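Side-chain contacts in VirX1 (Cyanophage Syn10, PDB 6QGM), which iodinates a wide range of substrates as a marine viral halogenase, probably flavin-dependent like its relatives in the tryptophan halogenase family: residues G13-M18 against L360-N365; A131-S136 against K499-H504; L248-A253 against M405-S410; E309-L314 against A321-I326. All coordinates share one frame; numbering follows the deposited sequence.

Contact 1. Residues G13-M18 against L360-N365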
loop_
_atom_site.group_PDB
_atom_site.type_symbol
_atom_site.label_atom_id
_atom_site.label_comp_id
_atom_site.label_asym_id
_atom_site.label_seq_id
_atom_site.Cartn_x
_atom_site.Cartn_y
_atom_site.Cartn_z
ATOM N N GLY B 13 36.516 -4.296 16.765
ATOM C CA GLY B 13 36.764 -4.685 15.365
ATOM C C GLY B 13 36.554 -3.490 14.470
ATOM O O GLY B 13 36.655 -2.338 14.985
ATOM N N SER B 14 36.190 -3.723 13.207
ATOM C CA SER B 14 35.613 -2.670 12.323
ATOM C C SER B 14 34.442 -2.001 13.049
ATOM O O SER B 14 34.512 -0.790 13.266
ATOM C CB SER B 14 35.190 -3.210 10.969
ATOM O OG SER B 14 34.671 -4.536 11.077
ATOM N N SER B 15 33.436 -2.776 13.460
ATOM C CA SER B 15 32.177 -2.291 14.079
ATOM C C SER B 15 32.477 -1.357 15.251
ATOM O O SER B 15 31.873 -0.273 15.318
ATOM C CB SER B 15 31.291 -3.436 14.483
ATOM O OG SER B 15 30.531 -3.913 13.373
ATOM N N GLY B 16 33.377 -1.754 16.147
ATOM C CA GLY B 16 33.707 -0.977 17.345
ATOM C C GLY B 16 34.264 0.375 16.970
ATOM O O GLY B 16 33.750 1.399 17.461
ATOM N N TRP B 17 35.286 0.388 16.112
ATOM C CA TRP B 17 36.039 1.613 15.758
ATOM C C TRP B 17 35.260 2.453 14.746
ATOM O O TRP B 17 35.391 3.684 14.788
ATOM C CB TRP B 17 37.424 1.227 15.262
ATOM C CG TRP B 17 38.270 0.723 16.382
ATOM C CD1 TRP B 17 38.791 -0.522 16.536
ATOM C CD2 TRP B 17 38.642 1.468 17.548
ATOM N NE1 TRP B 17 39.498 -0.589 17.704
ATOM C CE2 TRP B 17 39.414 0.611 18.351
ATOM C CE3 TRP B 17 38.406 2.779 17.982
ATOM C CZ2 TRP B 17 39.938 1.019 19.573
ATOM C CZ3 TRP B 17 38.933 3.184 19.188
ATOM C CH2 TRP B 17 39.685 2.313 19.971
ATOM N N MET B 18 34.472 1.821 13.882
ATOM C CA MET B 18 33.550 2.526 12.962
ATOM C C MET B 18 32.561 3.341 13.801
ATOM O O MET B 18 32.354 4.524 13.476
ATOM C CB MET B 18 32.829 1.543 12.031
ATOM C CG MET B 18 33.694 1.082 10.901
ATOM S SD MET B 18 32.911 -0.183 9.871
ATOM C CE MET B 18 31.602 0.760 9.097
ATOM N N LEU B 360 26.553 -3.844 6.360
ATOM C CA LEU B 360 25.248 -3.116 6.274
ATOM C C LEU B 360 24.675 -2.927 7.682
ATOM O O LEU B 360 24.416 -1.797 8.103
ATOM C CB LEU B 360 24.258 -3.904 5.412
ATOM C CG LEU B 360 22.886 -3.253 5.265
ATOM C CD1 LEU B 360 22.972 -2.040 4.340
ATOM C CD2 LEU B 360 21.872 -4.263 4.738
ATOM N N THR B 361 24.459 -4.052 8.351
ATOM C CA THR B 361 24.048 -4.158 9.773
ATOM C C THR B 361 24.821 -3.121 10.613
ATOM O O THR B 361 24.284 -2.703 11.656
ATOM C CB THR B 361 24.184 -5.624 10.214
ATOM O OG1 THR B 361 23.770 -5.717 11.575
ATOM C CG2 THR B 361 25.588 -6.177 10.060
ATOM N N THR B 362 26.026 -2.710 10.185
ATOM C CA THR B 362 26.942 -1.819 10.952
ATOM C C THR B 362 26.704 -0.338 10.603
ATOM O O THR B 362 26.263 0.379 11.525
ATOM C CB THR B 362 28.410 -2.223 10.780
ATOM O OG1 THR B 362 28.496 -3.624 11.047
ATOM C CG2 THR B 362 29.355 -1.454 11.679
ATOM N N HIS B 363 26.999 0.124 9.375
ATOM C CA HIS B 363 27.006 1.586 9.050
ATOM C C HIS B 363 25.575 2.136 9.069
ATOM O O HIS B 363 25.429 3.310 9.438
ATOM C CB HIS B 363 27.758 1.969 7.755
ATOM C CG HIS B 363 27.472 1.124 6.560
ATOM N ND1 HIS B 363 28.481 0.601 5.777
ATOM C CD2 HIS B 363 26.316 0.671 6.031
ATOM C CE1 HIS B 363 27.961 -0.127 4.810
ATOM N NE2 HIS B 363 26.633 -0.098 4.945
ATOM N N GLU B 364 24.564 1.329 8.727
ATOM C CA GLU B 364 23.139 1.721 8.806
ATOM C C GLU B 364 22.802 2.058 10.258
ATOM O O GLU B 364 22.306 3.171 10.512
ATOM C CB GLU B 364 22.245 0.614 8.236
ATOM C CG GLU B 364 20.763 0.783 8.531
ATOM C CD GLU B 364 20.034 1.858 7.747
ATOM O OE1 GLU B 364 20.640 2.494 6.821
ATOM O OE2 GLU B 364 18.853 2.056 8.053
ATOM N N ASN B 365 23.069 1.147 11.186
ATOM C CA ASN B 365 22.773 1.355 12.631
ATOM C C ASN B 365 23.597 2.536 13.163
ATOM O O ASN B 365 23.056 3.291 13.983
ATOM C CB ASN B 365 22.953 0.077 13.447
ATOM C CG ASN B 365 21.773 -0.861 13.271
ATOM O OD1 ASN B 365 20.941 -0.643 12.390
ATOM N ND2 ASN B 365 21.688 -1.896 14.094
#
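H363 is the flat group at this contact, and it meets M18 with its root rather than its ring: H363 CB lies 4.2 Å from M18 CE, while the imidazole leads off toward helix 52-59, where H363 packs on H52, F53 and F56. The other flat side chain here, W17, points to the far side of its helix; its ring packs edge-to-face with H188, and W17 NE1 is hydrogen-bonded to E36 OE1.

The middle of the interface belongs to T362, which reaches helix 14-26 with both branches. Its hydroxyl sits beside the backbone N (chi1 -51°) and donates a hydrogen bond from T362 OG1 to S15 OG, 3.1 Å long. The methyl branch lies beside S15 OG and also reaches M18, T362 CG2 being 4.1 Å from M18 CE. The methionine chain runs straight as far as its sulfur and then bends at chi3 (68°); its terminal methyl touches T362 CG2 and H363 CB, the M18 and T362 side chains crossing at about a right angle.

The two short helical segments run nearly parallel, 11° apart, with axes 10.1 Å from each other. G13 holds the N-cap position and G16 lies in the first turn, where G11, G13 and G16 fit a GxGxxG pattern after strand 6-10. Strand, turn and helix together are consistent with the dinucleotide-binding beginning of a Rossmann-type fold, here backed by helix 360-373.

Contact 2. Residues A131-S136 against K499-H504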
loop_
_atom_site.group_PDB
_atom_site.type_symbol
_atom_site.label_atom_id
_atom_site.label_comp_id
_atom_site.label_asym_id
_atom_site.label_seq_id
_atom_site.Cartn_x
_atom_site.Cartn_y
_atom_site.Cartn_z
ATOM N N ALA B 131 23.158 -6.479 -18.278
ATOM C CA ALA B 131 23.969 -5.557 -17.452
ATOM C C ALA B 131 24.699 -4.561 -18.377
ATOM O O ALA B 131 24.668 -3.349 -18.101
ATOM C CB ALA B 131 24.922 -6.350 -16.592
ATOM N N ARG B 132 25.316 -5.068 -19.451
ATOM C CA ARG B 132 26.031 -4.258 -20.461
ATOM C C ARG B 132 25.064 -3.248 -21.057
ATOM O O ARG B 132 25.481 -2.120 -21.306
ATOM C CB ARG B 132 26.569 -5.133 -21.588
ATOM C CG ARG B 132 27.309 -6.369 -21.114
ATOM C CD ARG B 132 28.558 -6.573 -21.924
ATOM N NE ARG B 132 29.116 -7.887 -21.651
ATOM C CZ ARG B 132 28.970 -8.951 -22.423
ATOM N NH1 ARG B 132 28.295 -8.879 -23.561
ATOM N NH2 ARG B 132 29.530 -10.090 -22.059
ATOM N N PHE B 133 23.821 -3.667 -21.292
ATOM C CA PHE B 133 22.805 -2.884 -22.024
ATOM C C PHE B 133 22.221 -1.798 -21.120
ATOM O O PHE B 133 21.575 -0.915 -21.661
ATOM C CB PHE B 133 21.708 -3.799 -22.567
ATOM C CG PHE B 133 20.697 -3.119 -23.460
ATOM C CD1 PHE B 133 20.959 -2.916 -24.807
ATOM C CD2 PHE B 133 19.486 -2.677 -22.954
ATOM C CE1 PHE B 133 20.027 -2.283 -25.623
ATOM C CE2 PHE B 133 18.558 -2.058 -23.778
ATOM C CZ PHE B 133 18.824 -1.857 -25.109
ATOM N N VAL B 134 22.415 -1.840 -19.804
ATOM C CA VAL B 134 21.763 -0.844 -18.893
ATOM C C VAL B 134 22.788 -0.154 -17.994
ATOM O O VAL B 134 22.423 0.865 -17.386
ATOM C CB VAL B 134 20.647 -1.477 -18.049
ATOM C CG1 VAL B 134 19.569 -2.065 -18.945
ATOM C CG2 VAL B 134 21.197 -2.509 -17.063
ATOM N N ASN B 135 24.025 -0.655 -17.933
ATOM C CA ASN B 135 25.057 -0.141 -16.996
ATOM C C ASN B 135 26.429 -0.342 -17.637
ATOM O O ASN B 135 26.770 -1.475 -18.003
ATOM C CB ASN B 135 24.930 -0.784 -15.613
ATOM C CG ASN B 135 25.975 -0.279 -14.656
ATOM O OD1 ASN B 135 27.139 -0.163 -15.044
ATOM N ND2 ASN B 135 25.572 0.009 -13.415
ATOM N N SER B 136 27.182 0.745 -17.776
ATOM C CA SER B 136 28.502 0.782 -18.452
ATOM C C SER B 136 29.597 0.479 -17.425
ATOM O O SER B 136 30.699 0.079 -17.832
ATOM C CB SER B 136 28.715 2.114 -19.155
ATOM O OG SER B 136 27.667 2.373 -20.090
ATOM N N LYS B 499 21.504 -3.306 -34.170
ATOM C CA LYS B 499 22.704 -2.901 -34.955
ATOM C C LYS B 499 23.418 -1.767 -34.216
ATOM O O LYS B 499 24.624 -1.883 -34.023
ATOM C CB LYS B 499 22.286 -2.496 -36.381
ATOM C CG LYS B 499 23.331 -1.853 -37.288
ATOM C CD LYS B 499 22.767 -0.723 -38.159
ATOM C CE LYS B 499 23.776 -0.202 -39.149
ATOM N NZ LYS B 499 24.146 -1.262 -40.113
ATOM N N ASP B 500 22.696 -0.726 -33.799
ATOM C CA ASP B 500 23.269 0.478 -33.138
ATOM C C ASP B 500 23.922 0.071 -31.821
ATOM O O ASP B 500 25.058 0.514 -31.573
ATOM C CB ASP B 500 22.228 1.574 -32.901
ATOM C CG ASP B 500 21.847 2.338 -34.169
ATOM O OD1 ASP B 500 22.520 2.151 -35.215
ATOM O OD2 ASP B 500 20.875 3.112 -34.115
ATOM N N TRP B 501 23.250 -0.741 -31.008
ATOM C CA TRP B 501 23.799 -1.166 -29.694
ATOM C C TRP B 501 25.025 -2.066 -29.912
ATOM O O TRP B 501 26.062 -1.782 -29.283
ATOM C CB TRP B 501 22.775 -1.839 -28.773
ATOM C CG TRP B 501 23.396 -2.034 -27.421
ATOM C CD1 TRP B 501 23.563 -1.079 -26.457
ATOM C CD2 TRP B 501 24.067 -3.216 -26.938
ATOM N NE1 TRP B 501 24.237 -1.606 -25.392
ATOM C CE2 TRP B 501 24.552 -2.913 -25.651
ATOM C CE3 TRP B 501 24.267 -4.505 -27.449
ATOM C CZ2 TRP B 501 25.229 -3.850 -24.877
ATOM C CZ3 TRP B 501 24.943 -5.431 -26.687
ATOM C CH2 TRP B 501 25.433 -5.100 -25.422
ATOM N N LEU B 502 24.930 -3.096 -30.759
ATOM C CA LEU B 502 26.059 -4.026 -31.028
ATOM C C LEU B 502 27.274 -3.202 -31.458
ATOM O O LEU B 502 28.413 -3.515 -30.998
ATOM C CB LEU B 502 25.665 -5.057 -32.088
ATOM C CG LEU B 502 24.669 -6.127 -31.624
ATOM C CD1 LEU B 502 24.290 -7.056 -32.766
ATOM C CD2 LEU B 502 25.186 -6.917 -30.434
ATOM N N LYS B 503 27.053 -2.159 -32.258
ATOM C CA LYS B 503 28.137 -1.238 -32.679
ATOM C C LYS B 503 28.671 -0.536 -31.431
ATOM O O LYS B 503 29.900 -0.535 -31.248
ATOM C CB LYS B 503 27.668 -0.226 -33.737
ATOM C CG LYS B 503 28.800 0.306 -34.600
ATOM C CD LYS B 503 28.662 1.743 -35.067
ATOM C CE LYS B 503 30.008 2.364 -35.393
ATOM N NZ LYS B 503 29.834 3.563 -36.241
ATOM N N HIS B 504 27.786 0.016 -30.593
ATOM C CA HIS B 504 28.167 0.787 -29.380
ATOM C C HIS B 504 28.974 -0.110 -28.442
ATOM O O HIS B 504 29.949 0.389 -27.878
ATOM C CB HIS B 504 26.949 1.427 -28.699
ATOM C CG HIS B 504 27.208 1.911 -27.308
ATOM N ND1 HIS B 504 27.629 3.167 -27.002
ATOM C CD2 HIS B 504 27.017 1.303 -26.126
ATOM C CE1 HIS B 504 27.738 3.288 -25.691
ATOM N NE2 HIS B 504 27.394 2.164 -25.138
#
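F133 tilts the edge of its ring toward the face of W501 in an edge-to-face pair. The phenyl and the five-membered ring have centroids 4.7 Å apart, and their planes stand at 58°, well short of a perpendicular T. The leading atom is F133 CD1, poised over one indole face but displaced toward the rim, 3.6 Å from W501 CD1; F133 CE1 follows at 3.8 Å from W501 CG. Both aromatic residues swing CG trans to their own backbone N (chi1 -174° for F133, -172° for W501), which places the rings between the two helices.

Here the long helix 494-512, close to the C-terminus, docks on the short and weakly bonded helix 129-134, in a buried aromatic cluster. F104 joins it by packing on F133 and meeting W501 edge-to-face, and the ring of F125 also touches the indole.

R132 approaches W501 differently. Its aliphatic root comes in at the indole edge, near the ring plane, with R132 CB 3.8 Å from W501 CZ2. The chain then bends at chi2 and carries the charged end away to E142, with which R132 NE forms a salt bridge.

Contact 3. Residues L248-A253 against M405-S410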
loop_
_atom_site.group_PDB
_atom_site.type_symbol
_atom_site.label_atom_id
_atom_site.label_comp_id
_atom_site.label_asym_id
_atom_site.label_seq_id
_atom_site.Cartn_x
_atom_site.Cartn_y
_atom_site.Cartn_z
ATOM N N LEU B 248 16.865 -18.991 3.727
ATOM C CA LEU B 248 18.325 -19.113 3.504
ATOM C C LEU B 248 18.845 -20.306 4.309
ATOM O O LEU B 248 18.752 -20.269 5.547
ATOM C CB LEU B 248 19.000 -17.800 3.921
ATOM C CG LEU B 248 18.621 -16.579 3.099
ATOM C CD1 LEU B 248 19.062 -15.302 3.799
ATOM C CD2 LEU B 248 19.231 -16.669 1.705
ATOM N N ALA B 249 19.399 -21.302 3.619
ATOM C CA ALA B 249 19.800 -22.604 4.197
ATOM C C ALA B 249 21.194 -22.520 4.833
ATOM O O ALA B 249 21.522 -23.413 5.613
ATOM C CB ALA B 249 19.743 -23.658 3.124
ATOM N N ASN B 250 21.984 -21.500 4.510
ATOM C CA ASN B 250 23.424 -21.432 4.873
ATOM C C ASN B 250 23.555 -21.016 6.342
ATOM O O ASN B 250 23.072 -19.958 6.702
ATOM C CB ASN B 250 24.198 -20.548 3.883
ATOM C CG ASN B 250 24.196 -21.129 2.486
ATOM O OD1 ASN B 250 23.991 -22.324 2.325
ATOM N ND2 ASN B 250 24.433 -20.299 1.478
ATOM N N ASP B 251 24.170 -21.863 7.158
ATOM C CA ASP B 251 24.290 -21.680 8.631
ATOM C C ASP B 251 25.752 -21.817 9.072
ATOM O O ASP B 251 26.015 -21.639 10.274
ATOM C CB ASP B 251 23.398 -22.689 9.346
ATOM C CG ASP B 251 23.718 -24.127 8.980
ATOM O OD1 ASP B 251 24.310 -24.337 7.893
ATOM O OD2 ASP B 251 23.358 -25.021 9.764
ATOM N N LYS B 252 26.664 -22.110 8.139
ATOM C CA LYS B 252 28.116 -22.288 8.406
ATOM C C LYS B 252 28.925 -21.467 7.402
ATOM O O LYS B 252 28.430 -21.247 6.267
ATOM C CB LYS B 252 28.498 -23.758 8.251
ATOM C CG LYS B 252 27.699 -24.736 9.095
ATOM C CD LYS B 252 27.709 -24.389 10.567
ATOM C CE LYS B 252 27.017 -25.422 11.428
ATOM N NZ LYS B 252 27.762 -25.671 12.686
ATOM N N ALA B 253 30.136 -21.065 7.783
ATOM C CA ALA B 253 31.150 -20.497 6.861
ATOM C C ALA B 253 32.532 -21.002 7.269
ATOM O O ALA B 253 32.776 -21.187 8.462
ATOM C CB ALA B 253 31.096 -18.986 6.850
ATOM N N MET B 405 16.382 -14.504 -3.287
ATOM C CA MET B 405 15.959 -14.514 -4.710
ATOM C C MET B 405 17.083 -15.039 -5.611
ATOM O O MET B 405 16.756 -15.633 -6.647
ATOM C CB MET B 405 15.533 -13.117 -5.163
ATOM C CG MET B 405 14.161 -12.726 -4.669
ATOM S SD MET B 405 13.540 -11.211 -5.397
ATOM C CE MET B 405 11.946 -11.076 -4.591
ATOM N N HIS B 406 18.348 -14.851 -5.227
ATOM C CA HIS B 406 19.544 -15.361 -5.962
ATOM C C HIS B 406 19.502 -16.890 -6.070
ATOM O O HIS B 406 20.004 -17.425 -7.077
ATOM C CB HIS B 406 20.854 -14.953 -5.274
ATOM C CG HIS B 406 21.125 -13.486 -5.263
ATOM N ND1 HIS B 406 20.256 -12.576 -4.708
ATOM C CD2 HIS B 406 22.180 -12.774 -5.695
ATOM C CE1 HIS B 406 20.753 -11.358 -4.830
ATOM N NE2 HIS B 406 21.934 -11.458 -5.429
ATOM N N TYR B 407 18.965 -17.557 -5.049
ATOM C CA TYR B 407 18.843 -19.033 -4.970
ATOM C C TYR B 407 17.550 -19.466 -5.664
ATOM O O TYR B 407 17.578 -20.380 -6.497
ATOM C CB TYR B 407 18.853 -19.502 -3.509
ATOM C CG TYR B 407 20.130 -19.250 -2.746
ATOM C CD1 TYR B 407 21.223 -20.075 -2.906
ATOM C CD2 TYR B 407 20.232 -18.209 -1.839
ATOM C CE1 TYR B 407 22.401 -19.868 -2.208
ATOM C CE2 TYR B 407 21.397 -17.976 -1.133
ATOM C CZ TYR B 407 22.489 -18.812 -1.318
ATOM O OH TYR B 407 23.649 -18.607 -0.622
ATOM N N ALA B 408 16.449 -18.802 -5.318
ATOM C CA ALA B 408 15.066 -19.212 -5.632
ATOM C C ALA B 408 14.876 -19.397 -7.141
ATOM O O ALA B 408 14.128 -20.320 -7.536
ATOM C CB ALA B 408 14.112 -18.173 -5.096
ATOM N N TYR B 409 15.519 -18.541 -7.945
ATOM C CA TYR B 409 15.299 -18.426 -9.408
ATOM C C TYR B 409 16.393 -19.153 -10.194
ATOM O O TYR B 409 16.304 -19.152 -11.420
ATOM C CB TYR B 409 15.179 -16.951 -9.781
ATOM C CG TYR B 409 13.884 -16.345 -9.323
ATOM C CD1 TYR B 409 12.700 -16.657 -9.972
ATOM C CD2 TYR B 409 13.826 -15.493 -8.232
ATOM C CE1 TYR B 409 11.491 -16.104 -9.585
ATOM C CE2 TYR B 409 12.623 -14.958 -7.804
ATOM C CZ TYR B 409 11.453 -15.279 -8.480
ATOM O OH TYR B 409 10.261 -14.793 -8.047
ATOM N N SER B 410 17.369 -19.769 -9.520
ATOM C CA SER B 410 18.440 -20.556 -10.182
ATOM C C SER B 410 17.814 -21.701 -10.981
ATOM O O SER B 410 16.689 -22.138 -10.628
ATOM C CB SER B 410 19.440 -21.074 -9.203
ATOM O OG SER B 410 20.370 -21.928 -9.853
#
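N250 and Y407 bring their polar ends together without bonding to each other: N250 ND2 lies 2.8 Å from Y407 OH, but the angle is poor for a hydrogen bond. What gathers them is a shared third party. The carboxylate of E352 takes N250 ND2 on OE1 and Y407 OH on OE2, so amide and phenol converge as hydrogen-bond partners of the two oxygens of one carboxylate. The other end of the amide is also engaged, N250 OD1 bonding the hydroxyl of Y417. With both ends held, the amide's rotation is fixed, and it stands nearly perpendicular to the Y407 ring, the planes 81° apart.

The apolar half of the contact lies further back along the same tyrosine. L248 sends one methyl to the ring, L248 CD2 being 3.8 Å from Y407 CE2 and 4.0 Å from Y407 CD2; the leucine side chain crosses the tyrosine at about a right angle and meets its ring obliquely. CG of Y407 stands trans to the carbonyl carbon (chi1 -64°), and from there the ring extends away from its helix to the 248-253 loop. All three touching residues are buried, and the side-chain polar atoms of N250 and Y407 are satisfied by E352 and Y417.

The loop holding L248 and N250 leads into strand 252-258 through a classic beta bulge, in which D251 and K252 both face Y296 of strand 290-296. Y407 sits in the last turn of helix 382-408; helix 416-424 contributes Y417, and just past Y407 the backbone O atoms of Y409 and S410 bond R376 and Y379 of the second subunit.

Contact 4. Residues E309-L314 against A321-I326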
loop_
_atom_site.group_PDB
_atom_site.type_symbol
_atom_site.label_atom_id
_atom_site.label_comp_id
_atom_site.label_asym_id
_atom_site.label_seq_id
_atom_site.Cartn_x
_atom_site.Cartn_y
_atom_site.Cartn_z
ATOM N N GLU B 309 35.549 -30.091 -0.657
ATOM C CA GLU B 309 34.929 -29.259 -1.729
ATOM C C GLU B 309 35.731 -27.968 -1.931
ATOM O O GLU B 309 36.156 -27.712 -3.075
ATOM C CB GLU B 309 33.510 -28.859 -1.333
ATOM C CG GLU B 309 32.407 -29.594 -2.060
ATOM C CD GLU B 309 31.059 -28.939 -1.803
ATOM O OE1 GLU B 309 30.754 -27.936 -2.520
ATOM O OE2 GLU B 309 30.342 -29.393 -0.847
ATOM N N PHE B 310 35.915 -27.192 -0.856
ATOM C CA PHE B 310 36.490 -25.819 -0.864
ATOM C C PHE B 310 37.938 -25.851 -1.359
ATOM O O PHE B 310 38.287 -25.059 -2.252
ATOM C CB PHE B 310 36.363 -25.179 0.519
ATOM C CG PHE B 310 36.781 -23.727 0.587
ATOM C CD1 PHE B 310 36.424 -22.823 -0.406
ATOM C CD2 PHE B 310 37.501 -23.253 1.671
ATOM C CE1 PHE B 310 36.809 -21.494 -0.326
ATOM C CE2 PHE B 310 37.887 -21.922 1.751
ATOM C CZ PHE B 310 37.535 -21.042 0.757
ATOM N N ARG B 311 38.740 -26.759 -0.797
ATOM C CA ARG B 311 40.169 -26.977 -1.172
ATOM C C ARG B 311 40.252 -27.392 -2.648
ATOM O O ARG B 311 41.080 -26.807 -3.357
ATOM C CB ARG B 311 40.825 -28.021 -0.266
ATOM C CG ARG B 311 41.043 -27.539 1.153
ATOM C CD ARG B 311 41.753 -28.537 2.027
ATOM N NE ARG B 311 41.766 -28.058 3.402
ATOM C CZ ARG B 311 42.626 -27.161 3.885
ATOM N NH1 ARG B 311 43.564 -26.630 3.112
ATOM N NH2 ARG B 311 42.542 -26.797 5.150
ATOM N N GLU B 312 39.416 -28.343 -3.081
ATOM C CA GLU B 312 39.343 -28.817 -4.490
ATOM C C GLU B 312 39.080 -27.603 -5.382
ATOM O O GLU B 312 39.809 -27.426 -6.369
ATOM C CB GLU B 312 38.274 -29.908 -4.670
ATOM C CG GLU B 312 38.749 -31.318 -4.309
ATOM C CD GLU B 312 37.754 -32.458 -4.532
ATOM O OE1 GLU B 312 36.525 -32.247 -4.338
ATOM O OE2 GLU B 312 38.207 -33.562 -4.905
ATOM N N HIS B 313 38.093 -26.784 -5.020
ATOM C CA HIS B 313 37.672 -25.579 -5.775
ATOM C C HIS B 313 38.829 -24.591 -5.890
ATOM O O HIS B 313 38.910 -23.933 -6.932
ATOM C CB HIS B 313 36.458 -24.916 -5.126
ATOM C CG HIS B 313 36.151 -23.576 -5.702
ATOM N ND1 HIS B 313 35.549 -23.418 -6.936
ATOM C CD2 HIS B 313 36.388 -22.334 -5.230
ATOM C CE1 HIS B 313 35.441 -22.140 -7.199
ATOM N NE2 HIS B 313 35.938 -21.449 -6.168
ATOM N N LEU B 314 39.684 -24.475 -4.870
ATOM C CA LEU B 314 40.763 -23.451 -4.837
ATOM C C LEU B 314 41.962 -23.908 -5.674
ATOM O O LEU B 314 42.842 -23.073 -5.886
ATOM C CB LEU B 314 41.164 -23.176 -3.385
ATOM C CG LEU B 314 40.129 -22.443 -2.534
ATOM C CD1 LEU B 314 40.615 -22.278 -1.099
ATOM C CD2 LEU B 314 39.776 -21.092 -3.132
ATOM N N ALA B 321 46.316 -23.983 2.309
ATOM C CA ALA B 321 45.478 -22.878 2.839
ATOM C C ALA B 321 45.077 -23.184 4.280
ATOM O O ALA B 321 44.534 -24.266 4.528
ATOM C CB ALA B 321 44.255 -22.676 1.975
ATOM N N LYS B 322 45.341 -22.258 5.204
ATOM C CA LYS B 322 44.832 -22.307 6.597
ATOM C C LYS B 322 43.366 -21.847 6.587
ATOM O O LYS B 322 43.121 -20.703 6.185
ATOM C CB LYS B 322 45.734 -21.437 7.471
ATOM C CG LYS B 322 45.528 -21.525 8.969
ATOM C CD LYS B 322 46.611 -20.745 9.689
ATOM C CE LYS B 322 46.543 -20.823 11.207
ATOM N NZ LYS B 322 46.886 -19.530 11.860
ATOM N N ILE B 323 42.446 -22.718 7.007
ATOM C CA ILE B 323 40.966 -22.516 6.946
ATOM C C ILE B 323 40.432 -22.358 8.372
ATOM O O ILE B 323 40.736 -23.229 9.231
ATOM C CB ILE B 323 40.270 -23.679 6.205
ATOM C CG1 ILE B 323 40.780 -23.790 4.764
ATOM C CG2 ILE B 323 38.755 -23.557 6.271
ATOM C CD1 ILE B 323 40.071 -24.819 3.935
ATOM N N PHE B 324 39.678 -21.269 8.597
ATOM C CA PHE B 324 39.042 -20.919 9.887
ATOM C C PHE B 324 37.524 -21.066 9.742
ATOM O O PHE B 324 36.953 -20.317 8.937
ATOM C CB PHE B 324 39.505 -19.521 10.316
ATOM C CG PHE B 324 40.953 -19.465 10.755
ATOM C CD1 PHE B 324 41.429 -20.285 11.785
ATOM C CD2 PHE B 324 41.884 -18.710 10.052
ATOM C CE1 PHE B 324 42.765 -20.271 12.153
ATOM C CE2 PHE B 324 43.220 -18.699 10.418
ATOM C CZ PHE B 324 43.652 -19.470 11.472
ATOM N N HIS B 325 36.908 -21.946 10.532
ATOM C CA HIS B 325 35.444 -22.198 10.578
ATOM C C HIS B 325 34.773 -21.181 11.492
ATOM O O HIS B 325 35.227 -20.993 12.613
ATOM C CB HIS B 325 35.150 -23.628 11.041
ATOM C CG HIS B 325 35.670 -24.625 10.073
ATOM N ND1 HIS B 325 36.983 -25.019 10.081
ATOM C CD2 HIS B 325 35.090 -25.248 9.025
ATOM C CE1 HIS B 325 37.201 -25.840 9.086
ATOM N NE2 HIS B 325 36.055 -26.022 8.433
ATOM N N ILE B 326 33.714 -20.562 10.994
ATOM C CA ILE B 326 32.915 -19.557 11.735
ATOM C C ILE B 326 31.496 -20.108 11.851
ATOM O O ILE B 326 30.953 -20.685 10.860
ATOM C CB ILE B 326 32.946 -18.181 11.058
ATOM C CG1 ILE B 326 34.319 -17.845 10.470
ATOM C CG2 ILE B 326 32.496 -17.133 12.060
ATOM C CD1 ILE B 326 34.256 -17.072 9.156
#
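Hydrogen bonds from R311 to the backbone of A321 make up the polar side of this contact. R311 NH1 donates to A321 O at 2.9 Å with an N-H...O angle of 150°, arriving in the carbonyl plane on a lone pair; the oxygen is tilted 15° out of the guanidinium plane. A weak second bond joins R311 NH2 to the same A321 O at 3.3 Å. The guanidinium has further partners: NH1 also bonds G318 O and NH2 forms a salt bridge with E307.

The packing centres on I323, whose CD1 methyl covers one face of the guanidinium, nearer the rim than the middle, 3.4 Å from R311 NH2. The arginine is extended from CG to NE, which carries its flat end out to meet the isoleucine coming from the opposite direction. That same methyl also reaches F310, with I323 CD1 3.8 Å from F310 CD2, the two side chains sliding past each other. L314 CD1 lies over a face of the F310 ring, one turn further along the helix.

Helix 303-314 thus packs on A321 and I323, the lead-in to edge strand 324-327 of a mixed sheet, while F310 also meets T256, T292 and Y294 of strands 252-258 and 290-296: a local helix-loop-strand packing within the halogenase fold.

Contacts 1 and 3 are buried and lie about 13 and 14 Å from the chain's centre, measured between centres. Contacts 2 and 4 are peripheral, at about 27 and 22 Å, yet contact 2 is locally buried and contact 4 only partly. Contact 1 joins two helices beside the probable Rossmann-type turn through one hydroxyl bond and methyl packing; contact 2, across the chain's centre, relies on aromatic rings. Contacts 3 and 4 share a sheet, where A253 O lies 2.8 Å from I326 N, a probable hydrogen bond. Neutral groups converge on a shared carboxylate, that of E352, in contact 3, whereas an arginine holds a backbone carbonyl in contact 4. Helices 360-373 and 382-408, used by contacts 1 and 3, are consecutive.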